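Long-range contacts in methyltransferase 1 (Methanosarcina barkeri, PDB 2I2X), which transfers the methyl group of methanol to the cob(I)amide carried by its corrinoid partner MtaC, a step of methanogenesis from methanol: residues 4-9 and 277-282; 43-48 and 60-65; 67-72 and 324-329; 273-278 and 373-378. All coordinates share one frame; numbering follows the deposited sequence.

Interaction 1: 4-9 and 277-282; sequences KRYTSM and KAITGM
The C-terminal end of helix 273-280, which leads into barrel strand 285-287, is finished by an ST turn, and the irregular N-terminal segment 4-9 lies against it. Within the turn, Thr280 OG1 accepts the backbone N-H of Met282 at 3.1 Å while also bonding Val276 O one turn back. Tyr6 carries one half of the contact. Its CG sits beside the backbone N (chi1 -80°), so the ring reaches over the helix end: Thr280 CG2 stands over one face in a CH-pi contact, 4.2 Å from the Tyr6 ring centroid, and Ile279 CG2 touches Tyr6 CB at 3.6 Å, close to the root of the ring. At the tip, Tyr6 OH lies 2.5 Å from a water in the ring plane. That water donates to Thr280 O at 2.8 Å, so one solvent molecule links the phenol to a late carbonyl of the helix.

Met9 supplies the other half. Bent at chi2 and chi3, it curls its methyl back, placing CE 3.8 Å from Ala278 CB, while SD crosses obliquely over to Ile279 CG1, at 4.2 Å. A backbone hydrogen bond between Ala10 and Ile279 continues this side, and Glu259 OE2 takes the N-H of Tyr6. Gly281 leaves the helix with phi 71°, its N bonded to Lys277 O: a helix C-terminus turned by a glycine and tied off by the ST turn of Thr280.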
loop_
_atom_site.group_PDB
_atom_site.type_symbol
_atom_site.label_atom_id
_atom_site.label_comp_id
_atom_site.label_asym_id
_atom_site.label_seq_id
_atom_site.Cartn_x
_atom_site.Cartn_y
_atom_site.Cartn_z
ATOM N N LYS A 4 33.630 -22.645 -2.174
ATOM C CA LYS A 4 33.659 -23.415 -3.437
ATOM C C LYS A 4 33.121 -22.611 -4.631
ATOM O O LYS A 4 31.917 -22.449 -4.793
ATOM C CB LYS A 4 32.929 -24.767 -3.264
ATOM C CG LYS A 4 32.956 -25.707 -4.495
ATOM C CD LYS A 4 34.381 -26.125 -4.884
ATOM C CE LYS A 4 34.397 -27.029 -6.140
ATOM N NZ LYS A 4 34.090 -26.298 -7.422
ATOM N N ARG A 5 34.018 -22.129 -5.477
ATOM C CA ARG A 5 33.670 -21.060 -6.420
ATOM C C ARG A 5 32.999 -21.511 -7.713
ATOM O O ARG A 5 33.258 -22.600 -8.182
ATOM C CB ARG A 5 34.880 -20.167 -6.674
ATOM C CG ARG A 5 35.677 -19.980 -5.401
ATOM C CD ARG A 5 36.147 -18.575 -5.187
ATOM N NE ARG A 5 35.225 -17.877 -4.321
ATOM C CZ ARG A 5 35.535 -17.237 -3.195
ATOM N NH1 ARG A 5 36.784 -17.164 -2.740
ATOM N NH2 ARG A 5 34.555 -16.638 -2.525
ATOM N N TYR A 6 32.127 -20.670 -8.269
ATOM C CA TYR A 6 31.400 -21.014 -9.490
ATOM C C TYR A 6 32.227 -20.715 -10.714
ATOM O O TYR A 6 32.736 -19.618 -10.864
ATOM C CB TYR A 6 30.038 -20.284 -9.577
ATOM C CG TYR A 6 28.973 -20.949 -8.759
ATOM C CD1 TYR A 6 28.103 -21.879 -9.324
ATOM C CD2 TYR A 6 28.849 -20.674 -7.394
ATOM C CE1 TYR A 6 27.129 -22.523 -8.539
ATOM C CE2 TYR A 6 27.881 -21.301 -6.606
ATOM C CZ TYR A 6 27.037 -22.228 -7.190
ATOM O OH TYR A 6 26.103 -22.835 -6.413
ATOM N N THR A 7 32.350 -21.699 -11.597
ATOM C CA THR A 7 33.125 -21.526 -12.838
ATOM C C THR A 7 32.301 -21.986 -14.014
ATOM O O THR A 7 32.800 -22.099 -15.136
ATOM C CB THR A 7 34.540 -22.225 -12.786
ATOM O OG1 THR A 7 34.406 -23.559 -12.285
ATOM C CG2 THR A 7 35.488 -21.462 -11.832
ATOM N N SER A 8 31.018 -22.249 -13.759
ATOM C CA SER A 8 30.083 -22.531 -14.847
ATOM C C SER A 8 28.693 -22.056 -14.457
ATOM O O SER A 8 28.483 -21.713 -13.296
ATOM C CB SER A 8 30.106 -24.012 -15.246
ATOM O OG SER A 8 29.950 -24.813 -14.107
ATOM N N MET A 9 27.789 -21.989 -15.440
ATOM C CA MET A 9 26.404 -21.544 -15.266
ATOM C C MET A 9 25.470 -22.745 -15.054
ATOM O O MET A 9 25.536 -23.717 -15.788
ATOM C CB MET A 9 25.918 -20.815 -16.534
ATOM C CG MET A 9 26.764 -19.672 -17.088
ATOM S SD MET A 9 26.713 -18.278 -16.001
ATOM C CE MET A 9 25.003 -17.716 -16.126
ATOM N N LYS A 277 20.942 -16.079 -9.642
ATOM C CA LYS A 277 20.103 -17.197 -10.039
ATOM C C LYS A 277 20.633 -17.821 -11.299
ATOM O O LYS A 277 20.741 -19.047 -11.366
ATOM C CB LYS A 277 18.643 -16.775 -10.245
ATOM C CG LYS A 277 17.738 -17.960 -10.580
ATOM C CD LYS A 277 16.280 -17.640 -10.437
ATOM C CE LYS A 277 15.371 -18.861 -10.692
ATOM N NZ LYS A 277 13.958 -18.458 -10.479
ATOM N N ALA A 278 20.940 -16.999 -12.301
ATOM C CA ALA A 278 21.545 -17.498 -13.548
ATOM C C ALA A 278 22.823 -18.324 -13.310
ATOM O O ALA A 278 23.035 -19.344 -13.961
ATOM C CB ALA A 278 21.834 -16.348 -14.518
ATOM N N ILE A 279 23.672 -17.901 -12.375
ATOM C CA ILE A 279 24.848 -18.661 -12.068
ATOM C C ILE A 279 24.510 -19.924 -11.269
ATOM O O ILE A 279 24.904 -21.028 -11.650
ATOM C CB ILE A 279 25.888 -17.795 -11.301
ATOM C CG1 ILE A 279 26.394 -16.653 -12.183
ATOM C CG2 ILE A 279 27.048 -18.628 -10.836
ATOM C CD1 ILE A 279 27.142 -15.603 -11.414
ATOM N N THR A 280 23.778 -19.755 -10.168
ATOM C CA THR A 280 23.622 -20.825 -9.177
ATOM C C THR A 280 22.468 -21.802 -9.418
ATOM O O THR A 280 22.505 -22.941 -8.909
ATOM C CB THR A 280 23.401 -20.255 -7.759
ATOM O OG1 THR A 280 22.185 -19.509 -7.739
ATOM C CG2 THR A 280 24.546 -19.340 -7.326
ATOM N N GLY A 281 21.429 -21.363 -10.131
ATOM C CA GLY A 281 20.229 -22.194 -10.292
ATOM C C GLY A 281 19.445 -22.298 -9.002
ATOM O O GLY A 281 18.595 -23.183 -8.849
ATOM N N MET A 282 19.735 -21.384 -8.075
ATOM C CA MET A 282 19.090 -21.338 -6.771
ATOM C C MET A 282 17.960 -20.305 -6.769
ATOM O O MET A 282 18.007 -19.331 -7.563
ATOM C CB MET A 282 20.104 -20.993 -5.691
ATOM C CG MET A 282 20.944 -22.185 -5.301
ATOM S SD MET A 282 22.399 -21.711 -4.364
ATOM C CE MET A 282 23.148 -23.296 -4.069
HETATM O O HOH W 1 24.371 -24.430 -7.390
#

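Interaction 2: 43-48 and 60-65; sequences INYAPR and KEYERI
The Tyr45 ring carries Ile65 CG2 over the centre of one face, 3.6 Å from the ring centroid, and meets Tyr62 at its edge. That second meeting is edge to edge, Tyr45 CE1 to Tyr62 CE1 at 3.6 Å, with no face involved. Tyr45 holds its ring in the crowded first-torsion position (chi1 37°), and its OH bonds Thr85 OG1. Farther along Tyr62, Pro47 CD rests 3.4 Å from Tyr62 OH.

The third flat group, the Arg48 guanidinium, receives the Glu61 carboxylate at its edge, the two planes only 27° apart. The grip is side-on: Arg48 NE gives its N-H to the syn lone pair of Glu61 OE2 at 2.8 Å, and Arg48 NH2 reaches Glu61 OE1 at 2.7 Å from above the carboxylate plane. The anti lone pair of OE2 takes the Arg48 backbone N-H, nearly straight at 174°. An alanine in place of Glu61 would probably loosen the loop after strand 40-43 from helix 55-76, since all three bonds would go. Arg64 NH1 lies near Arg48 NH2, but Arg64 has its own salt bridge to His258 OXT of a neighbouring subunit; with two guanidinium groups close by, Glu61 is likely to stay ionised.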
loop_
_atom_site.group_PDB
_atom_site.type_symbol
_atom_site.label_atom_id
_atom_site.label_comp_id
_atom_site.label_asym_id
_atom_site.label_seq_id
_atom_site.Cartn_x
_atom_site.Cartn_y
_atom_site.Cartn_z
ATOM N N ILE A 43 6.023 -11.418 2.965
ATOM C CA ILE A 43 5.628 -10.136 3.539
ATOM C C ILE A 43 6.643 -9.646 4.590
ATOM O O ILE A 43 7.119 -10.423 5.431
ATOM C CB ILE A 43 4.165 -10.178 4.101
ATOM C CG1 ILE A 43 3.713 -8.802 4.609
ATOM C CG2 ILE A 43 4.033 -11.275 5.178
ATOM C CD1 ILE A 43 3.374 -7.757 3.517
ATOM N N ASN A 44 6.953 -8.350 4.506
ATOM C CA ASN A 44 7.880 -7.671 5.408
ATOM C C ASN A 44 7.147 -6.583 6.162
ATOM O O ASN A 44 6.028 -6.228 5.782
ATOM C CB ASN A 44 9.052 -7.099 4.634
ATOM C CG ASN A 44 10.163 -8.112 4.469
ATOM O OD1 ASN A 44 10.993 -8.282 5.364
ATOM N ND2 ASN A 44 10.161 -8.824 3.347
ATOM N N TYR A 45 7.762 -6.084 7.235
ATOM C CA TYR A 45 7.081 -5.226 8.222
ATOM C C TYR A 45 8.091 -4.699 9.236
ATOM O O TYR A 45 9.101 -5.338 9.471
ATOM C CB TYR A 45 5.998 -6.010 8.982
ATOM C CG TYR A 45 6.400 -7.451 9.271
ATOM C CD1 TYR A 45 7.146 -7.782 10.387
ATOM C CD2 TYR A 45 6.026 -8.476 8.410
ATOM C CE1 TYR A 45 7.510 -9.109 10.625
ATOM C CE2 TYR A 45 6.381 -9.773 8.639
ATOM C CZ TYR A 45 7.118 -10.093 9.742
ATOM O OH TYR A 45 7.456 -11.406 9.945
ATOM N N ALA A 46 7.808 -3.528 9.807
ATOM C CA ALA A 46 8.578 -2.931 10.901
ATOM C C ALA A 46 7.554 -2.543 11.986
ATOM O O ALA A 46 6.531 -1.914 11.681
ATOM C CB ALA A 46 9.342 -1.690 10.428
ATOM N N PRO A 47 7.815 -2.924 13.245
ATOM C CA PRO A 47 6.955 -2.484 14.323
ATOM C C PRO A 47 6.997 -0.966 14.490
ATOM O O PRO A 47 7.875 -0.301 13.942
ATOM C CB PRO A 47 7.515 -3.203 15.551
ATOM C CG PRO A 47 8.893 -3.609 15.206
ATOM C CD PRO A 47 8.930 -3.784 13.710
ATOM N N ARG A 48 6.018 -0.408 15.196
ATOM C CA ARG A 48 6.017 1.020 15.462
ATOM C C ARG A 48 7.086 1.331 16.525
ATOM O O ARG A 48 7.449 0.434 17.270
ATOM C CB ARG A 48 4.625 1.460 15.913
ATOM C CG ARG A 48 3.585 1.467 14.817
ATOM C CD ARG A 48 2.200 1.397 15.396
ATOM N NE ARG A 48 1.854 0.077 15.933
ATOM C CZ ARG A 48 0.604 -0.305 16.228
ATOM N NH1 ARG A 48 -0.419 0.520 16.015
ATOM N NH2 ARG A 48 0.362 -1.525 16.706
ATOM N N LYS A 60 4.541 -8.706 21.345
ATOM C CA LYS A 60 3.127 -8.447 21.126
ATOM C C LYS A 60 2.838 -7.903 19.712
ATOM O O LYS A 60 1.960 -8.415 19.017
ATOM C CB LYS A 60 2.595 -7.508 22.225
ATOM C CG LYS A 60 1.116 -7.264 22.187
ATOM C CD LYS A 60 0.352 -8.556 22.253
ATOM C CE LYS A 60 -1.154 -8.299 22.291
ATOM N NZ LYS A 60 -1.887 -9.611 22.308
ATOM N N GLU A 61 3.580 -6.880 19.302
ATOM C CA GLU A 61 3.413 -6.272 17.989
ATOM C C GLU A 61 3.585 -7.329 16.880
ATOM O O GLU A 61 2.762 -7.394 15.954
ATOM C CB GLU A 61 4.389 -5.109 17.813
ATOM C CG GLU A 61 4.267 -4.341 16.518
ATOM C CD GLU A 61 3.408 -3.086 16.657
ATOM O OE1 GLU A 61 2.373 -3.154 17.373
ATOM O OE2 GLU A 61 3.762 -2.032 16.042
ATOM N N TYR A 62 4.623 -8.165 17.005
ATOM C CA TYR A 62 4.880 -9.217 16.038
ATOM C C TYR A 62 3.790 -10.281 16.039
ATOM O O TYR A 62 3.479 -10.857 14.991
ATOM C CB TYR A 62 6.269 -9.850 16.223
ATOM C CG TYR A 62 7.409 -8.999 15.716
ATOM C CD1 TYR A 62 7.548 -8.714 14.356
ATOM C CD2 TYR A 62 8.373 -8.516 16.588
ATOM C CE1 TYR A 62 8.619 -7.939 13.873
ATOM C CE2 TYR A 62 9.449 -7.735 16.138
ATOM C CZ TYR A 62 9.568 -7.447 14.771
ATOM O OH TYR A 62 10.619 -6.678 14.333
ATOM N N GLU A 63 3.209 -10.547 17.205
ATOM C CA GLU A 63 2.048 -11.427 17.259
ATOM C C GLU A 63 0.887 -10.835 16.490
ATOM O O GLU A 63 0.163 -11.551 15.799
ATOM C CB GLU A 63 1.642 -11.728 18.693
ATOM C CG GLU A 63 2.535 -12.783 19.291
ATOM C CD GLU A 63 2.169 -13.182 20.700
ATOM O OE1 GLU A 63 1.795 -12.320 21.512
ATOM O OE2 GLU A 63 2.285 -14.380 21.007
ATOM N N ARG A 64 0.709 -9.531 16.589
ATOM C CA ARG A 64 -0.403 -8.908 15.894
ATOM C C ARG A 64 -0.164 -8.987 14.387
ATOM O O ARG A 64 -1.094 -9.279 13.631
ATOM C CB ARG A 64 -0.597 -7.457 16.349
ATOM C CG ARG A 64 -1.283 -7.329 17.695
ATOM C CD ARG A 64 -1.154 -5.919 18.258
ATOM N NE ARG A 64 -2.001 -5.817 19.435
ATOM C CZ ARG A 64 -2.110 -4.765 20.238
ATOM N NH1 ARG A 64 -1.397 -3.663 20.017
ATOM N NH2 ARG A 64 -2.960 -4.831 21.271
ATOM N N ILE A 65 1.091 -8.755 13.981
ATOM C CA ILE A 65 1.490 -8.765 12.578
ATOM C C ILE A 65 1.204 -10.160 12.011
ATOM O O ILE A 65 0.560 -10.297 10.961
ATOM C CB ILE A 65 2.993 -8.364 12.400
ATOM C CG1 ILE A 65 3.203 -6.859 12.661
ATOM C CG2 ILE A 65 3.481 -8.695 11.019
ATOM C CD1 ILE A 65 4.670 -6.469 12.983
#

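Interaction 3: 67-72 and 324-329; sequences TDVMER and TTVQCW
Two neighbouring helices on the outside of the barrel pack here, the C-terminal half of helix 55-76 against the first turn of helix 325-345. Their local axes cross at -35° and approach to 8.4 Å. Val69 CG2 meets Val326 CG2 at 3.8 Å on the side facing the strands.

Gln327, extended beyond CG, reaches across to helix 55-76. Its NE2 donates to Asp68 O at 3.0 Å, arriving from above the carbonyl plane; Asp68 O also accepts the helical N-H of Arg72. The amide oxygen turns back to its own helix start: OE1 accepts Thr324 N at 2.8 Å, in the carbonyl plane. With both ends engaged, the flip of the amide is fixed. In the TIM-barrel order these helices follow the adjacent parallel strands 40-43 and 309-311, so the contact joins consecutive beta-alpha units around the ring.

The Asp68 carboxylate stacks on the Gln327 amide, with planes 28° apart, and OD2 bonds Tyr317 OH. Arg72, bent at chi2 and chi3, lays one guanidinium face over Gln327 CB, 3.6 Å from Arg72 NH1; Glu331 pairs with its NE and Gly322 O accepts from NH2. Beyond the contact, Trp329 stacks on Trp329 of the second subunit.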
loop_
_atom_site.group_PDB
_atom_site.type_symbol
_atom_site.label_atom_id
_atom_site.label_comp_id
_atom_site.label_asym_id
_atom_site.label_seq_id
_atom_site.Cartn_x
_atom_site.Cartn_y
_atom_site.Cartn_z
ATOM N N THR A 67 -0.656 -12.712 13.212
ATOM C CA THR A 67 -2.056 -13.028 13.156
ATOM C C THR A 67 -2.697 -12.317 11.981
ATOM O O THR A 67 -3.410 -12.936 11.236
ATOM C CB THR A 67 -2.759 -12.704 14.491
ATOM O OG1 THR A 67 -2.212 -13.562 15.507
ATOM C CG2 THR A 67 -4.267 -12.909 14.394
ATOM N N ASP A 68 -2.431 -11.037 11.789
ATOM C CA ASP A 68 -3.091 -10.287 10.710
ATOM C C ASP A 68 -2.843 -10.828 9.291
ATOM O O ASP A 68 -3.767 -10.915 8.458
ATOM C CB ASP A 68 -2.686 -8.822 10.777
ATOM C CG ASP A 68 -3.371 -8.090 11.907
ATOM O OD1 ASP A 68 -4.169 -8.727 12.644
ATOM O OD2 ASP A 68 -3.105 -6.879 12.069
ATOM N N VAL A 69 -1.592 -11.190 9.047
ATOM C CA VAL A 69 -1.157 -11.817 7.820
ATOM C C VAL A 69 -1.813 -13.187 7.609
ATOM O O VAL A 69 -2.388 -13.440 6.538
ATOM C CB VAL A 69 0.397 -12.016 7.830
ATOM C CG1 VAL A 69 0.834 -12.790 6.606
ATOM C CG2 VAL A 69 1.122 -10.682 7.919
ATOM N N MET A 70 -1.724 -14.084 8.593
ATOM C CA MET A 70 -2.263 -15.433 8.379
ATOM C C MET A 70 -3.799 -15.355 8.134
ATOM O O MET A 70 -4.345 -16.012 7.255
ATOM C CB MET A 70 -1.927 -16.383 9.545
ATOM C CG MET A 70 -0.408 -16.608 9.834
ATOM S SD MET A 70 0.542 -17.211 8.404
ATOM C CE MET A 70 -0.253 -18.767 7.977
ATOM N N GLU A 71 -4.467 -14.520 8.913
ATOM C CA GLU A 71 -5.891 -14.361 8.817
ATOM C C GLU A 71 -6.235 -13.917 7.389
ATOM O O GLU A 71 -7.049 -14.548 6.721
ATOM C CB GLU A 71 -6.382 -13.375 9.903
ATOM C CG GLU A 71 -7.902 -13.179 9.989
ATOM C CD GLU A 71 -8.693 -14.466 10.284
ATOM O OE1 GLU A 71 -8.111 -15.449 10.829
ATOM O OE2 GLU A 71 -9.915 -14.469 9.958
ATOM N N ARG A 72 -5.555 -12.894 6.885
ATOM C CA ARG A 72 -5.861 -12.432 5.555
ATOM C C ARG A 72 -5.671 -13.501 4.494
ATOM O O ARG A 72 -6.498 -13.640 3.602
ATOM C CB ARG A 72 -5.048 -11.202 5.169
ATOM C CG ARG A 72 -5.594 -10.625 3.855
ATOM C CD ARG A 72 -6.997 -9.953 4.101
ATOM N NE ARG A 72 -6.886 -8.680 3.445
ATOM C CZ ARG A 72 -7.093 -7.500 3.986
ATOM N NH1 ARG A 72 -7.573 -7.369 5.198
ATOM N NH2 ARG A 72 -6.866 -6.440 3.248
ATOM N N THR A 324 -5.041 -3.827 8.124
ATOM C CA THR A 324 -3.728 -3.509 8.616
ATOM C C THR A 324 -2.730 -3.557 7.453
ATOM O O THR A 324 -2.847 -4.304 6.504
ATOM C CB THR A 324 -3.403 -4.391 9.799
ATOM O OG1 THR A 324 -3.021 -3.564 10.894
ATOM C CG2 THR A 324 -2.396 -5.382 9.472
ATOM N N THR A 325 -1.791 -2.669 7.507
ATOM C CA THR A 325 -0.797 -2.518 6.481
ATOM C C THR A 325 -0.192 -3.837 5.949
ATOM O O THR A 325 -0.004 -4.001 4.722
ATOM C CB THR A 325 0.250 -1.606 7.071
ATOM O OG1 THR A 325 0.958 -0.981 6.027
ATOM C CG2 THR A 325 1.157 -2.342 7.995
ATOM N N VAL A 326 0.052 -4.794 6.849
ATOM C CA VAL A 326 0.594 -6.094 6.469
ATOM C C VAL A 326 -0.417 -6.912 5.720
ATOM O O VAL A 326 -0.066 -7.773 4.885
ATOM C CB VAL A 326 1.175 -6.922 7.702
ATOM C CG1 VAL A 326 2.482 -6.261 8.265
ATOM C CG2 VAL A 326 0.130 -7.161 8.806
ATOM N N GLN A 327 -1.689 -6.642 6.002
ATOM C CA GLN A 327 -2.769 -7.271 5.252
ATOM C C GLN A 327 -2.924 -6.697 3.867
ATOM O O GLN A 327 -3.040 -7.442 2.920
ATOM C CB GLN A 327 -4.078 -7.189 6.020
ATOM C CG GLN A 327 -4.094 -8.047 7.261
ATOM C CD GLN A 327 -5.287 -7.732 8.129
ATOM O OE1 GLN A 327 -5.723 -6.574 8.186
ATOM N NE2 GLN A 327 -5.810 -8.751 8.834
ATOM N N CYS A 328 -2.923 -5.385 3.721
ATOM C CA CYS A 328 -3.100 -4.820 2.390
ATOM C C CYS A 328 -1.985 -5.298 1.460
ATOM O O CYS A 328 -2.258 -5.782 0.370
ATOM C CB CYS A 328 -3.088 -3.296 2.440
ATOM S SG CYS A 328 -4.129 -2.577 3.711
ATOM N N TRP A 329 -0.721 -5.185 1.907
ATOM C CA TRP A 329 0.402 -5.513 1.048
ATOM C C TRP A 329 0.547 -7.009 0.837
ATOM O O TRP A 329 0.913 -7.417 -0.268
ATOM C CB TRP A 329 1.693 -4.865 1.506
ATOM C CG TRP A 329 1.683 -3.384 1.341
ATOM C CD1 TRP A 329 1.365 -2.441 2.306
ATOM C CD2 TRP A 329 1.972 -2.652 0.150
ATOM N NE1 TRP A 329 1.453 -1.180 1.772
ATOM C CE2 TRP A 329 1.823 -1.279 0.455
ATOM C CE3 TRP A 329 2.323 -3.022 -1.142
ATOM C CZ2 TRP A 329 2.017 -0.278 -0.486
ATOM C CZ3 TRP A 329 2.532 -2.018 -2.098
ATOM C CH2 TRP A 329 2.372 -0.658 -1.759
#

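Interaction 4: 273-278 and 373-378; sequences NIIVKA and DNAYRV
Ala375 and Ile275 carry the contact, with Ala278 third. The local axes of helices 273-280 and 372-383 approach to 8.1 Å and cross at -64°, and the small Ala375 permits this closeness: its CA lies 4.8 Å from the CA of Ile275. The methyl of Ala375 points toward helix 273-280 and is met by two side chains, Ile274 CG1 at 3.6 Å and Ile275 CG1, the latter only slightly farther.

Ile275 spreads its branches along helix 372-383. CG1 lies beside its own backbone N (chi1 -61°), over the Ala375 carbonyl oxygen as well as its methyl. From there the chain extends at chi2, so that CD1 comes 4.0 Å from Val378 CG1, one turn farther along. CG2, anti to the backbone N, lies between Ala375 O and Val378 CG1, slightly farther from that oxygen than CG1. A glycine in place of Ile275 would probably weaken the crossing, because the Ile275 contacts with Ala375 and Val378 would be lost, leaving Ile274 alone on the Ala375 methyl.

Ala278, one turn after Ile275, sets its CB 3.9 Å from Tyr376 CD2, obliquely to the ring. Tyr376 starts out pointing away and swings CG anti to its backbone N (chi1 -177°), carrying its hydroxyl on to Tyr11 O. No hydrogen bond crosses between the two segments; all touching residues are buried, so the helices are held here by apolar contact and shape alone.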
loop_
_atom_site.group_PDB
_atom_site.type_symbol
_atom_site.label_atom_id
_atom_site.label_comp_id
_atom_site.label_asym_id
_atom_site.label_seq_id
_atom_site.Cartn_x
_atom_site.Cartn_y
_atom_site.Cartn_z
ATOM N N ASN A 273 20.104 -10.488 -7.509
ATOM C CA ASN A 273 19.747 -11.916 -7.425
ATOM C C ASN A 273 19.438 -12.538 -8.782
ATOM O O ASN A 273 19.595 -13.765 -8.969
ATOM C CB ASN A 273 18.581 -12.168 -6.469
ATOM C CG ASN A 273 18.957 -11.975 -5.010
ATOM O OD1 ASN A 273 20.141 -11.887 -4.654
ATOM N ND2 ASN A 273 17.938 -11.865 -4.152
ATOM N N ILE A 274 19.007 -11.716 -9.737
ATOM C CA ILE A 274 18.738 -12.279 -11.061
ATOM C C ILE A 274 20.058 -12.844 -11.673
ATOM O O ILE A 274 20.098 -13.967 -12.221
ATOM C CB ILE A 274 17.990 -11.288 -11.998
ATOM C CG1 ILE A 274 17.762 -11.893 -13.385
ATOM C CG2 ILE A 274 18.755 -9.943 -12.121
ATOM C CD1 ILE A 274 16.859 -13.069 -13.438
ATOM N N ILE A 275 21.133 -12.067 -11.572
ATOM C CA ILE A 275 22.437 -12.574 -11.988
ATOM C C ILE A 275 22.797 -13.824 -11.180
ATOM O O ILE A 275 23.236 -14.792 -11.745
ATOM C CB ILE A 275 23.513 -11.499 -11.862
ATOM C CG1 ILE A 275 23.172 -10.318 -12.762
ATOM C CG2 ILE A 275 24.855 -12.049 -12.268
ATOM C CD1 ILE A 275 23.795 -9.026 -12.331
ATOM N N VAL A 276 22.563 -13.807 -9.874
ATOM C CA VAL A 276 22.957 -14.904 -8.989
ATOM C C VAL A 276 22.232 -16.208 -9.302
ATOM O O VAL A 276 22.834 -17.299 -9.262
ATOM C CB VAL A 276 22.784 -14.499 -7.486
ATOM C CG1 VAL A 276 23.024 -15.676 -6.563
ATOM C CG2 VAL A 276 23.735 -13.353 -7.115
ATOM N N LYS A 277 20.942 -16.079 -9.642
ATOM C CA LYS A 277 20.103 -17.197 -10.039
ATOM C C LYS A 277 20.633 -17.821 -11.299
ATOM O O LYS A 277 20.741 -19.047 -11.366
ATOM C CB LYS A 277 18.643 -16.775 -10.245
ATOM C CG LYS A 277 17.738 -17.960 -10.580
ATOM C CD LYS A 277 16.280 -17.640 -10.437
ATOM C CE LYS A 277 15.371 -18.861 -10.692
ATOM N NZ LYS A 277 13.958 -18.458 -10.479
ATOM N N ALA A 278 20.940 -16.999 -12.301
ATOM C CA ALA A 278 21.545 -17.498 -13.548
ATOM C C ALA A 278 22.823 -18.324 -13.310
ATOM O O ALA A 278 23.035 -19.344 -13.961
ATOM C CB ALA A 278 21.834 -16.348 -14.518
ATOM N N ASP A 373 18.034 -11.764 -19.925
ATOM C CA ASP A 373 19.065 -12.089 -20.927
ATOM C C ASP A 373 20.400 -11.395 -20.650
ATOM O O ASP A 373 21.459 -12.019 -20.792
ATOM C CB ASP A 373 18.619 -11.834 -22.367
ATOM C CG ASP A 373 18.221 -10.411 -22.589
ATOM O OD1 ASP A 373 17.697 -9.824 -21.613
ATOM O OD2 ASP A 373 18.419 -9.864 -23.714
ATOM N N ASN A 374 20.350 -10.116 -20.288
ATOM C CA ASN A 374 21.537 -9.357 -19.916
ATOM C C ASN A 374 22.121 -9.806 -18.569
ATOM O O ASN A 374 23.351 -9.881 -18.398
ATOM C CB ASN A 374 21.243 -7.859 -19.924
ATOM C CG ASN A 374 20.945 -7.353 -21.320
ATOM O OD1 ASN A 374 21.587 -7.798 -22.272
ATOM N ND2 ASN A 374 19.957 -6.429 -21.464
ATOM N N ALA A 375 21.247 -10.094 -17.617
ATOM C CA ALA A 375 21.702 -10.612 -16.343
ATOM C C ALA A 375 22.530 -11.904 -16.557
ATOM O O ALA A 375 23.586 -12.091 -15.927
ATOM C CB ALA A 375 20.523 -10.850 -15.423
ATOM N N TYR A 376 22.053 -12.766 -17.455
ATOM C CA TYR A 376 22.700 -14.038 -17.763
ATOM C C TYR A 376 24.096 -13.767 -18.339
ATOM O O TYR A 376 25.076 -14.409 -17.962
ATOM C CB TYR A 376 21.852 -14.847 -18.764
ATOM C CG TYR A 376 22.413 -16.211 -19.074
ATOM C CD1 TYR A 376 23.318 -16.408 -20.142
ATOM C CD2 TYR A 376 22.060 -17.311 -18.287
ATOM C CE1 TYR A 376 23.869 -17.696 -20.401
ATOM C CE2 TYR A 376 22.571 -18.589 -18.534
ATOM C CZ TYR A 376 23.478 -18.790 -19.573
ATOM O OH TYR A 376 23.957 -20.075 -19.763
ATOM N N ARG A 377 24.166 -12.809 -19.250
ATOM C CA ARG A 377 25.418 -12.428 -19.891
ATOM C C ARG A 377 26.432 -11.944 -18.830
ATOM O O ARG A 377 27.602 -12.355 -18.851
ATOM C CB ARG A 377 25.149 -11.374 -20.966
ATOM C CG ARG A 377 26.352 -10.834 -21.680
ATOM C CD ARG A 377 25.974 -9.794 -22.737
ATOM N NE ARG A 377 27.121 -8.993 -23.184
ATOM C CZ ARG A 377 27.079 -8.066 -24.155
ATOM N NH1 ARG A 377 25.945 -7.797 -24.797
ATOM N NH2 ARG A 377 28.177 -7.385 -24.476
ATOM N N VAL A 378 25.974 -11.118 -17.888
ATOM C CA VAL A 378 26.829 -10.667 -16.803
ATOM C C VAL A 378 27.235 -11.859 -15.974
ATOM O O VAL A 378 28.380 -11.978 -15.605
ATOM C CB VAL A 378 26.165 -9.599 -15.928
ATOM C CG1 VAL A 378 26.989 -9.343 -14.652
ATOM C CG2 VAL A 378 25.970 -8.308 -16.725
#

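The four contacts fall into two pairs. Interactions 1 and 4 share Lys277 and Ala278 on helix 273-280, with centres 10 Å apart; they meet where Met9 CE approaches Tyr376 CE2 at 3.5 Å, and the methyl of Ala278 touches both Met9 and Tyr376. Interactions 2 and 3 share helix 55-76, also 10 Å apart between centres, and join through Val326, whose CG1 lies 3.6 Å from Tyr45 CB. Between the pairs, centres are 33 to 36 Å apart. The second pair is nearer the cofactors: the Pro47 side chain is about 7 Å from a bound corrinoid and that of Cys328 about 8 Å from a bound zinc ion, though neither interaction lies in an annotated site.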